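Local coordinates for protein ORF48 (Lactococcus phage TP901-1, PDB 3UH8) that probably serves as a structural component of the phage baseplate, the organelle used for host adhesion, and carries an immunoglobulin-like N-terminal domain, at residues Phe90-Phe100 with Phe112-Lys123. Residues are numbered along the deposited sequence; the frame is centred on the assembly and turned at random.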
loop_
_atom_site.group_PDB
_atom_site.type_symbol
_atom_site.label_atom_id
_atom_site.label_comp_id
_atom_site.label_asym_id
_atom_site.label_seq_id
_atom_site.Cartn_x
_atom_site.Cartn_y
_atom_site.Cartn_z
ATOM N N PHE A 90 1.377 -15.497 0.711
ATOM C CA PHE A 90 2.341 -15.861 1.751
ATOM C C PHE A 90 1.730 -15.756 3.146
ATOM O O PHE A 90 1.543 -14.651 3.669
ATOM C CB PHE A 90 3.682 -15.107 1.617
ATOM C CG PHE A 90 4.690 -15.466 2.688
ATOM C CD1 PHE A 90 4.928 -14.612 3.756
ATOM C CD2 PHE A 90 5.361 -16.685 2.655
ATOM C CE1 PHE A 90 5.831 -14.958 4.765
ATOM C CE2 PHE A 90 6.264 -17.032 3.666
ATOM C CZ PHE A 90 6.498 -16.164 4.711
ATOM N N VAL A 91 1.411 -16.920 3.745
ATOM C CA VAL A 91 0.842 -16.997 5.087
ATOM C C VAL A 91 1.974 -16.737 6.077
ATOM O O VAL A 91 2.842 -17.582 6.277
ATOM C CB VAL A 91 0.057 -18.314 5.348
ATOM C CG1 VAL A 91 -0.337 -18.457 6.817
ATOM C CG2 VAL A 91 -1.182 -18.394 4.462
ATOM N N GLY A 92 1.978 -15.531 6.619
ATOM C CA GLY A 92 2.989 -15.063 7.555
ATOM C C GLY A 92 3.244 -13.581 7.397
ATOM O O GLY A 92 2.348 -12.837 6.987
ATOM N N ARG A 93 4.471 -13.144 7.720
ATOM C CA ARG A 93 4.828 -11.734 7.629
ATOM C C ARG A 93 5.230 -11.307 6.220
ATOM O O ARG A 93 6.170 -11.852 5.638
ATOM C CB ARG A 93 5.877 -11.336 8.681
ATOM C CG ARG A 93 5.902 -9.836 8.925
ATOM C CD ARG A 93 6.774 -9.422 10.090
ATOM N NE ARG A 93 6.916 -7.966 10.109
ATOM C CZ ARG A 93 7.398 -7.255 11.123
ATOM N NH1 ARG A 93 7.775 -7.854 12.242
ATOM N NH2 ARG A 93 7.486 -5.935 11.033
ATOM N N ASN A 94 4.500 -10.319 5.684
ATOM C CA ASN A 94 4.721 -9.750 4.358
ATOM C C ASN A 94 5.270 -8.335 4.462
ATOM O O ASN A 94 4.943 -7.616 5.407
ATOM C CB ASN A 94 3.420 -9.741 3.565
ATOM C CG ASN A 94 2.971 -11.096 3.093
ATOM O OD1 ASN A 94 3.170 -11.466 1.934
ATOM N ND2 ASN A 94 2.334 -11.860 3.968
ATOM N N GLU A 95 6.090 -7.936 3.481
ATOM C CA GLU A 95 6.691 -6.606 3.402
ATOM C C GLU A 95 6.298 -5.963 2.073
ATOM O O GLU A 95 6.459 -6.583 1.020
ATOM C CB GLU A 95 8.221 -6.695 3.551
ATOM C CG GLU A 95 8.928 -5.346 3.559
ATOM C CD GLU A 95 10.392 -5.343 3.959
ATOM O OE1 GLU A 95 11.018 -4.261 3.880
ATOM O OE2 GLU A 95 10.912 -6.406 4.373
ATOM N N ALA A 96 5.760 -4.732 2.130
ATOM C CA ALA A 96 5.312 -3.989 0.947
ATOM C C ALA A 96 5.514 -2.479 1.084
ATOM O O ALA A 96 5.855 -1.999 2.166
ATOM C CB ALA A 96 3.847 -4.300 0.661
ATOM N N TYR A 97 5.310 -1.734 -0.023
ATOM C CA TYR A 97 5.416 -0.274 -0.080
ATOM C C TYR A 97 4.535 0.310 -1.198
ATOM O O TYR A 97 4.183 -0.401 -2.139
ATOM C CB TYR A 97 6.890 0.185 -0.201
ATOM C CG TYR A 97 7.497 0.058 -1.583
ATOM C CD1 TYR A 97 7.529 1.144 -2.454
ATOM C CD2 TYR A 97 8.088 -1.132 -2.002
ATOM C CE1 TYR A 97 8.099 1.039 -3.721
ATOM C CE2 TYR A 97 8.680 -1.242 -3.261
ATOM C CZ TYR A 97 8.672 -0.155 -4.121
ATOM O OH TYR A 97 9.228 -0.238 -5.370
ATOM N N PHE A 98 4.198 1.608 -1.096
ATOM C CA PHE A 98 3.403 2.300 -2.107
ATOM C C PHE A 98 4.263 3.244 -2.930
ATOM O O PHE A 98 4.971 4.077 -2.366
ATOM C CB PHE A 98 2.203 3.033 -1.489
ATOM C CG PHE A 98 1.126 2.108 -0.979
ATOM C CD1 PHE A 98 0.230 1.505 -1.857
ATOM C CD2 PHE A 98 1.014 1.825 0.372
ATOM C CE1 PHE A 98 -0.750 0.628 -1.387
ATOM C CE2 PHE A 98 0.025 0.957 0.845
ATOM C CZ PHE A 98 -0.850 0.363 -0.039
ATOM N N SER A 99 4.212 3.094 -4.260
ATOM C CA SER A 99 4.953 3.904 -5.225
ATOM C C SER A 99 3.969 4.776 -6.011
ATOM O O SER A 99 2.953 4.275 -6.491
ATOM C CB SER A 99 5.753 3.004 -6.161
ATOM O OG SER A 99 6.318 3.722 -7.245
ATOM N N PHE A 100 4.267 6.080 -6.121
ATOM C CA PHE A 100 3.414 7.056 -6.804
ATOM C C PHE A 100 4.042 7.427 -8.130
ATOM O O PHE A 100 5.186 7.885 -8.170
ATOM C CB PHE A 100 3.147 8.271 -5.899
ATOM C CG PHE A 100 2.500 7.889 -4.583
ATOM C CD1 PHE A 100 3.271 7.457 -3.508
ATOM C CD2 PHE A 100 1.119 7.916 -4.435
ATOM C CE1 PHE A 100 2.673 7.075 -2.307
ATOM C CE2 PHE A 100 0.521 7.542 -3.227
ATOM C CZ PHE A 100 1.303 7.112 -2.177
ATOM N N PHE A 112 7.911 9.530 -6.453
ATOM C CA PHE A 112 8.256 9.268 -5.051
ATOM C C PHE A 112 7.526 8.011 -4.550
ATOM O O PHE A 112 6.597 7.528 -5.205
ATOM C CB PHE A 112 7.954 10.485 -4.144
ATOM C CG PHE A 112 6.530 10.600 -3.655
ATOM C CD1 PHE A 112 6.196 10.251 -2.351
ATOM C CD2 PHE A 112 5.523 11.052 -4.496
ATOM C CE1 PHE A 112 4.876 10.346 -1.903
ATOM C CE2 PHE A 112 4.206 11.159 -4.041
ATOM C CZ PHE A 112 3.891 10.796 -2.751
ATOM N N SER A 113 7.920 7.511 -3.369
ATOM C CA SER A 113 7.313 6.328 -2.762
ATOM C C SER A 113 7.304 6.398 -1.245
ATOM O O SER A 113 8.020 7.213 -0.657
ATOM C CB SER A 113 8.042 5.064 -3.214
ATOM O OG SER A 113 9.434 5.132 -2.947
ATOM N N THR A 114 6.490 5.537 -0.612
ATOM C CA THR A 114 6.437 5.422 0.842
ATOM C C THR A 114 7.582 4.501 1.251
ATOM O O THR A 114 8.174 3.817 0.408
ATOM C CB THR A 114 5.100 4.798 1.329
ATOM O OG1 THR A 114 5.022 3.427 0.925
ATOM C CG2 THR A 114 3.867 5.572 0.881
ATOM N N ARG A 115 7.865 4.449 2.543
ATOM C CA ARG A 115 8.877 3.546 3.056
ATOM C C ARG A 115 8.197 2.217 3.319
ATOM O O ARG A 115 6.968 2.187 3.442
ATOM C CB ARG A 115 9.523 4.139 4.298
ATOM C CG ARG A 115 10.459 5.274 3.900
ATOM C CD ARG A 115 11.009 6.051 5.070
ATOM N NE ARG A 115 11.541 5.173 6.111
ATOM C CZ ARG A 115 12.831 5.024 6.385
ATOM N NH1 ARG A 115 13.743 5.714 5.712
ATOM N NH2 ARG A 115 13.219 4.203 7.352
ATOM N N THR A 116 8.964 1.109 3.333
ATOM C CA THR A 116 8.387 -0.222 3.541
ATOM C C THR A 116 7.657 -0.356 4.871
ATOM O O THR A 116 7.998 0.308 5.851
ATOM C CB THR A 116 9.405 -1.361 3.343
ATOM O OG1 THR A 116 10.409 -1.304 4.356
ATOM C CG2 THR A 116 10.019 -1.385 1.956
ATOM N N PHE A 117 6.628 -1.194 4.874
ATOM C CA PHE A 117 5.817 -1.519 6.034
ATOM C C PHE A 117 5.508 -3.001 5.966
ATOM O O PHE A 117 5.637 -3.618 4.902
ATOM C CB PHE A 117 4.526 -0.680 6.062
ATOM C CG PHE A 117 3.483 -1.034 5.026
ATOM C CD1 PHE A 117 3.538 -0.490 3.749
ATOM C CD2 PHE A 117 2.428 -1.884 5.337
ATOM C CE1 PHE A 117 2.575 -0.820 2.790
ATOM C CE2 PHE A 117 1.465 -2.212 4.378
ATOM C CZ PHE A 117 1.543 -1.675 3.112
ATOM N N HIS A 118 5.075 -3.565 7.087
ATOM C CA HIS A 118 4.737 -4.971 7.145
ATOM C C HIS A 118 3.278 -5.199 7.455
ATOM O O HIS A 118 2.655 -4.396 8.149
ATOM C CB HIS A 118 5.608 -5.690 8.177
ATOM C CG HIS A 118 7.046 -5.821 7.780
ATOM N ND1 HIS A 118 7.967 -4.834 8.083
ATOM C CD2 HIS A 118 7.684 -6.840 7.159
ATOM C CE1 HIS A 118 9.127 -5.272 7.618
ATOM N NE2 HIS A 118 9.006 -6.477 7.057
ATOM N N TYR A 119 2.742 -6.312 6.943
ATOM C CA TYR A 119 1.390 -6.787 7.203
ATOM C C TYR A 119 1.432 -8.303 7.354
ATOM O O TYR A 119 2.317 -8.955 6.792
ATOM C CB TYR A 119 0.374 -6.305 6.146
ATOM C CG TYR A 119 0.490 -6.941 4.777
ATOM C CD1 TYR A 119 -0.258 -8.064 4.441
ATOM C CD2 TYR A 119 1.285 -6.367 3.787
ATOM C CE1 TYR A 119 -0.184 -8.632 3.169
ATOM C CE2 TYR A 119 1.364 -6.923 2.509
ATOM C CZ TYR A 119 0.625 -8.056 2.205
ATOM O OH TYR A 119 0.711 -8.623 0.961
ATOM N N ILE A 120 0.506 -8.862 8.133
ATOM C CA ILE A 120 0.472 -10.303 8.373
ATOM C C ILE A 120 -0.711 -11.001 7.717
ATOM O O ILE A 120 -1.852 -10.587 7.909
ATOM C CB ILE A 120 0.716 -10.692 9.876
ATOM C CG1 ILE A 120 0.097 -12.054 10.260
ATOM C CG2 ILE A 120 0.287 -9.598 10.853
ATOM C CD1 ILE A 120 1.012 -12.970 11.000
ATOM N N VAL A 121 -0.431 -12.055 6.935
ATOM C CA VAL A 121 -1.482 -12.866 6.343
ATOM C C VAL A 121 -1.613 -14.089 7.239
ATOM O O VAL A 121 -0.646 -14.827 7.436
ATOM C CB VAL A 121 -1.288 -13.250 4.854
ATOM C CG1 VAL A 121 -2.478 -14.068 4.355
ATOM C CG2 VAL A 121 -1.103 -12.015 3.980
ATOM N N GLU A 122 -2.795 -14.253 7.830
ATOM C CA GLU A 122 -3.107 -15.363 8.725
ATOM C C GLU A 122 -3.977 -16.393 8.025
ATOM O O GLU A 122 -4.600 -16.101 7.002
ATOM C CB GLU A 122 -3.798 -14.851 9.998
ATOM C CG GLU A 122 -2.839 -14.202 10.980
ATOM C CD GLU A 122 -3.432 -13.588 12.234
ATOM O OE1 GLU A 122 -4.677 -13.561 12.371
ATOM O OE2 GLU A 122 -2.639 -13.123 13.084
ATOM N N LYS A 123 -4.006 -17.610 8.583
ATOM C CA LYS A 123 -4.794 -18.729 8.085
ATOM C C LYS A 123 -5.289 -19.555 9.273
ATOM O O LYS A 123 -4.504 -19.917 10.148
ATOM C CB LYS A 123 -3.958 -19.591 7.128
ATOM C CG LYS A 123 -4.753 -20.703 6.475
ATOM C CD LYS A 123 -3.853 -21.671 5.751
ATOM C CE LYS A 123 -4.623 -22.818 5.142
ATOM N NZ LYS A 123 -5.494 -22.394 4.016
#
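Thr114 OG1 takes the amide hydrogen of Phe98 N at 2.8 Å, while Thr114 N donates to Phe98 O; a chi1 of 68° sets OG1 between backbone N and carbonyl carbon, pointing it at Phe98 N, where it takes the place of a main-chain acceptor as strand 112-122 is interrupted at 114-116. Before this break Asn94 with Tyr119 and Ala96 with Phe117 exchange two backbone bonds each; beyond it pairing resumes, one residue out of register, with the single bond from Phe100 N to Phe112 O. On the side bearing Asn94, Ala96 and Tyr119, Asn94 CB sits over the Tyr119 ring, 3.6 Å from its centroid, with the amide nearly parallel to that ring. Asn94 ND2 turns back to Phe90 O (2.9 Å) in a bond lying in the planes of both groups. The Phe100 and Phe112 rings run almost parallel but slipped, CD1 of Phe100 lying 3.5 Å from CZ of Phe112. On the side bearing Arg93, Glu95 and His118, the His118 ring lies between the edge of the Arg93 guanidinium, turned 83° to it, and Glu95 CG on the opposite side; His118 NE2 gives Glu95 OE2 a weak bond. Farther out, Ala87 O accepts a bond from Tyr119 OH, and Leu79 and Tyr81 of the strand 78-82 pack on Phe98. The pair thus has an aromatic-rich side and a polar, partly exposed one, and the threonine hydroxyl keeps a main-chain N-H bonded across the irregularity.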